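Local coordinates for protein 5-formyl-3-hydroxy-2-methylpyridine 4-carboxylate 5-dehydrogenase (Mesorhizobium japonicum MAFF 303099, PDB 4OM8) that oxidises a pyridine aldehyde of vitamin B6 breakdown to a dicarboxylate with NAD(+), and can also reduce the aldehyde to 4-pyridoxic acid with NADH, working as a homodimer, at residues T50-A54 / L55-L59; W218-G221 / Y222-V226. All coordinates share one frame; numbering follows the deposited sequence. Where two conformers were deposited one is given.

Contact 1 (T50-A54 / L55-L59)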
loop_
_atom_site.group_PDB
_atom_site.type_symbol
_atom_site.label_atom_id
_atom_site.label_comp_id
_atom_site.label_asym_id
_atom_site.label_seq_id
_atom_site.Cartn_x
_atom_site.Cartn_y
_atom_site.Cartn_z
ATOM N N THR A 50 -3.507 20.345 17.151
ATOM C CA THR A 50 -2.057 20.223 17.276
ATOM C C THR A 50 -1.462 19.431 16.101
ATOM O O THR A 50 -0.396 19.776 15.575
ATOM C CB THR A 50 -1.696 19.561 18.613
ATOM O OG1 THR A 50 -2.273 20.323 19.684
ATOM C CG2 THR A 50 -0.183 19.502 18.800
ATOM N N VAL A 51 -2.167 18.384 15.673
ATOM C CA VAL A 51 -1.724 17.575 14.539
ATOM C C VAL A 51 -1.721 18.430 13.276
ATOM O O VAL A 51 -0.800 18.364 12.472
ATOM C CB VAL A 51 -2.613 16.336 14.370
ATOM C CG1 VAL A 51 -2.413 15.705 12.989
ATOM C CG2 VAL A 51 -2.322 15.339 15.477
ATOM N N LEU A 52 -2.739 19.273 13.116
ATOM C CA LEU A 52 -2.777 20.146 11.955
ATOM C C LEU A 52 -1.589 21.113 11.966
ATOM O O LEU A 52 -1.015 21.409 10.923
ATOM C CB LEU A 52 -4.094 20.919 11.911
ATOM C CG LEU A 52 -5.340 20.070 11.665
ATOM C CD1 LEU A 52 -6.563 20.969 11.646
ATOM C CD2 LEU A 52 -5.227 19.351 10.350
ATOM N N ASP A 53 -1.217 21.585 13.154
ATOM C CA ASP A 53 -0.024 22.423 13.282
ATOM C C ASP A 53 1.217 21.656 12.832
ATOM O O ASP A 53 2.046 22.175 12.084
ATOM C CB ASP A 53 0.171 22.896 14.723
ATOM C CG ASP A 53 -0.909 23.857 15.190
ATOM O OD1 ASP A 53 -1.614 24.443 14.342
ATOM O OD2 ASP A 53 -1.029 24.035 16.424
ATOM N N ALA A 54 1.330 20.421 13.305
ATOM C CA ALA A 54 2.474 19.574 13.001
ATOM C C ALA A 54 2.537 19.256 11.513
ATOM O O ALA A 54 3.611 19.003 10.976
ATOM C CB ALA A 54 2.412 18.300 13.819
ATOM N N LEU A 55 1.382 19.249 10.849
ATOM C CA LEU A 55 1.343 19.045 9.405
ATOM C C LEU A 55 1.658 20.311 8.619
ATOM O O LEU A 55 1.773 20.280 7.391
ATOM C CB LEU A 55 -0.032 18.515 8.992
ATOM C CG LEU A 55 -0.273 17.039 9.300
ATOM C CD1 LEU A 55 -1.744 16.708 9.150
ATOM C CD2 LEU A 55 0.586 16.143 8.382
ATOM N N GLY A 56 1.781 21.430 9.330
ATOM C CA GLY A 56 2.102 22.698 8.700
ATOM C C GLY A 56 0.947 23.267 7.900
ATOM O O GLY A 56 1.160 23.977 6.920
ATOM N N ILE A 57 -0.275 22.956 8.321
ATOM C CA ILE A 57 -1.475 23.409 7.619
ATOM C C ILE A 57 -1.986 24.736 8.178
ATOM O O ILE A 57 -2.364 24.825 9.346
ATOM C CB ILE A 57 -2.586 22.363 7.708
ATOM C CG1 ILE A 57 -2.109 21.045 7.090
ATOM C CG2 ILE A 57 -3.849 22.864 7.011
ATOM C CD1 ILE A 57 -3.072 19.920 7.304
ATOM N N ALA A 58 -2.013 25.761 7.336
ATOM C CA ALA A 58 -2.360 27.102 7.807
ATOM C C ALA A 58 -3.820 27.482 7.560
ATOM O O ALA A 58 -4.455 26.985 6.629
ATOM C CB ALA A 58 -1.444 28.123 7.157
ATOM N N LEU A 59 -4.341 28.372 8.403
ATOM C CA LEU A 59 -5.603 29.055 8.133
ATOM C C LEU A 59 -5.336 30.037 7.001
ATOM O O LEU A 59 -4.266 30.657 6.976
ATOM C CB LEU A 59 -6.110 29.790 9.378
ATOM C CG LEU A 59 -7.381 29.355 10.118
ATOM C CD1 LEU A 59 -7.478 30.088 11.461
ATOM C CD2 LEU A 59 -8.638 29.587 9.288
#
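A Schellman motif ends helix 35-54 of the Rossmann-type NAD-binding domain, with Leu-52 and Ile-57 meeting across the turn. Gly-56 leaves the helix at positive phi (72°), and its amide and that of Ile-57 both bond back into the last turn. Ile-57 N reaches Leu-52 O at 3.1 Å, almost straight on to the carbonyl, while Gly-56 N bonds to Asp-53 O at 2.9 Å from well above the plane of that carbonyl. One residue earlier, Leu-55 N still makes the helical bond to Val-51 O (2.9 Å), and its second approach, to Leu-52 O, is weak.

The hydrophobic contact that commonly accompanies a Schellman motif, between the residues of the outer bond, is present. The Ile-57 side chain lies across that of Leu-52, and its CD1 touches Leu-52 CD2 at 3.8 Å. Arg-20 of helix 14-23 packs against both residues. Arg-23 of the same helix pairs with Asp-53 OD1 in a salt bridge and also bonds to Ile-57 O, so one guanidinium group links the helix end to the loop beyond it.

On the neighbouring flank Val-51 and Leu-55 run alongside each other toward Val-299 of helix 284-305. Val-51 holds CG1 anti to its own amide nitrogen (chi1 164°), which sets this methyl 4.0 Å from Leu-55 CD1.

Contact 2 (W218-G221 / Y222-V226); sequences WGIG and YKIAV
Tyr-222 sets CG anti to its backbone N (chi1 167°), whereas Trp-218, one turn earlier in helix 209-226, turns its CG beside its own nitrogen (chi1 -76°); together these torsions carry the indole edge over the phenol. The result is a T-shaped stack, the planes inclined at 77° and the centroids of the six-membered indole ring and the phenol 5.1 Å apart. Trp-218 CE3 comes closest, 3.6 Å from Tyr-222 CD2, and CZ3 stands above the middle of the tyrosine face.

The helix widens into a pi-type turn at 218-221. Trp-218 O, buried without a conventional partner in the model, instead lies in the plane of the Tyr-222 ring at its edge, 3.3 Å from CD2. Gly-219 O receives a water at 2.9 Å, and in one of its two conformers Lys-223 donates from NZ to that water at 2.8 Å. Regular alpha-helical bonding is seen again with Ile-224 N to Ile-220 O (2.8 Å) and Ala-225 N to Gly-221 O. Ile-220 and Ile-224 lie flank to flank, CG2 of the former against CG1 of the latter.

This turn faces the dimer interface: Tyr-222 OH bonds to Leu-298 O and, in the conformer described, Lys-223 NZ to Asn-140 O, both of the second subunit. The positively polarised edge of the phenol probably eases the burial of Trp-218 O, while a water satisfies the neighbouring carbonyl of Gly-219 and bridges it to the lysine ammonium group.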
loop_
_atom_site.group_PDB
_atom_site.type_symbol
_atom_site.label_atom_id
_atom_site.label_comp_id
_atom_site.label_asym_id
_atom_site.label_seq_id
_atom_site.Cartn_x
_atom_site.Cartn_y
_atom_site.Cartn_z
ATOM N N TRP A 218 6.323 -3.243 3.733
ATOM C CA TRP A 218 7.557 -2.813 3.107
ATOM C C TRP A 218 7.601 -3.048 1.607
ATOM O O TRP A 218 8.160 -2.240 0.860
ATOM C CB TRP A 218 8.736 -3.518 3.762
ATOM C CG TRP A 218 9.078 -2.962 5.104
ATOM C CD1 TRP A 218 8.921 -3.568 6.328
ATOM C CD2 TRP A 218 9.678 -1.683 5.368
ATOM N NE1 TRP A 218 9.379 -2.733 7.328
ATOM C CE2 TRP A 218 9.846 -1.576 6.761
ATOM C CE3 TRP A 218 10.074 -0.617 4.555
ATOM C CZ2 TRP A 218 10.413 -0.450 7.361
ATOM C CZ3 TRP A 218 10.632 0.501 5.149
ATOM C CH2 TRP A 218 10.797 0.575 6.537
ATOM N N GLY A 219 7.036 -4.160 1.158
ATOM C CA GLY A 219 7.116 -4.484 -0.255
ATOM C C GLY A 219 6.082 -3.773 -1.107
ATOM O O GLY A 219 6.288 -3.574 -2.312
ATOM N N ILE A 220 4.963 -3.395 -0.485
ATOM C CA ILE A 220 3.827 -2.848 -1.226
ATOM C C ILE A 220 3.419 -1.461 -0.711
ATOM O O ILE A 220 3.463 -0.499 -1.458
ATOM C CB ILE A 220 2.608 -3.807 -1.180
ATOM C CG1 ILE A 220 2.995 -5.136 -1.822
ATOM C CG2 ILE A 220 1.426 -3.206 -1.939
ATOM C CD1 ILE A 220 1.958 -6.221 -1.687
ATOM N N GLY A 221 3.012 -1.343 0.549
ATOM C CA GLY A 221 2.517 -0.051 1.030
ATOM C C GLY A 221 3.557 1.063 0.929
ATOM O O GLY A 221 3.282 2.157 0.439
ATOM N N TYR A 222 4.767 0.762 1.385
ATOM C CA TYR A 222 5.893 1.686 1.336
ATOM C C TYR A 222 6.116 2.202 -0.084
ATOM O O TYR A 222 6.222 3.410 -0.310
ATOM C CB TYR A 222 7.120 0.960 1.897
ATOM C CG TYR A 222 8.487 1.567 1.701
ATOM C CD1 TYR A 222 8.762 2.882 2.048
ATOM C CD2 TYR A 222 9.530 0.776 1.243
ATOM C CE1 TYR A 222 10.046 3.396 1.901
ATOM C CE2 TYR A 222 10.795 1.268 1.098
ATOM C CZ TYR A 222 11.053 2.578 1.417
ATOM O OH TYR A 222 12.345 3.050 1.260
ATOM N N LYS A 223 6.135 1.290 -1.053
ATOM C CA LYS A 223 6.338 1.638 -2.452
ATOM C C LYS A 223 5.165 2.439 -3.023
ATOM O O LYS A 223 5.353 3.458 -3.684
ATOM C CB LYS A 223 6.553 0.361 -3.276
ATOM C CG LYS A 223 6.686 0.563 -4.781
ATOM C CD LYS A 223 7.184 -0.724 -5.483
ATOM C CE LYS A 223 8.650 -1.034 -5.159
ATOM N NZ LYS A 223 9.132 -2.351 -5.699
ATOM N N ILE A 224 3.949 1.962 -2.764
ATOM C CA ILE A 224 2.737 2.566 -3.342
ATOM C C ILE A 224 2.442 3.949 -2.753
ATOM O O ILE A 224 1.843 4.808 -3.418
ATOM C CB ILE A 224 1.519 1.626 -3.153
ATOM C CG1 ILE A 224 1.675 0.372 -4.024
ATOM C CG2 ILE A 224 0.205 2.334 -3.470
ATOM C CD1 ILE A 224 1.358 0.591 -5.475
ATOM N N ALA A 225 2.874 4.182 -1.518
ATOM C CA ALA A 225 2.776 5.526 -0.928
ATOM C C ALA A 225 3.507 6.571 -1.782
ATOM O O ALA A 225 3.059 7.717 -1.907
ATOM C CB ALA A 225 3.329 5.524 0.494
ATOM N N VAL A 226 4.643 6.171 -2.343
ATOM C CA VAL A 226 5.460 7.051 -3.175
ATOM C C VAL A 226 5.061 6.990 -4.650
ATOM O O VAL A 226 5.107 7.994 -5.367
ATOM C CB VAL A 226 6.949 6.673 -3.026
ATOM C CG1 VAL A 226 7.822 7.533 -3.911
ATOM C CG2 VAL A 226 7.379 6.813 -1.563
HETATM O O HOH W 1 7.914 -4.540 -4.480
#

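How the contacts relate
From the N terminus, the chain first meets contact 1, where helix 35-54 ends and the loop toward strand 66-70, an outermost strand of the sheet, begins. It then completes the NAD-binding domain and passes through helix 187-203 into helix 209-226, which holds contact 2. Both contacts are local, so neither closes a long loop; they follow in series without nesting or crossing. The centres of contact 1 and contact 2 lie 25 Å apart, and the nearest atoms of contacts 1 and 2 about 14 Å. Helix 284-305 is their common neighbour: Val-299 and Arg-302 pack on contact 1, and Leu-305 on contact 2. Contact 1 touches helix 14-23 within its subunit, whereas contact 2 also joins the two subunits.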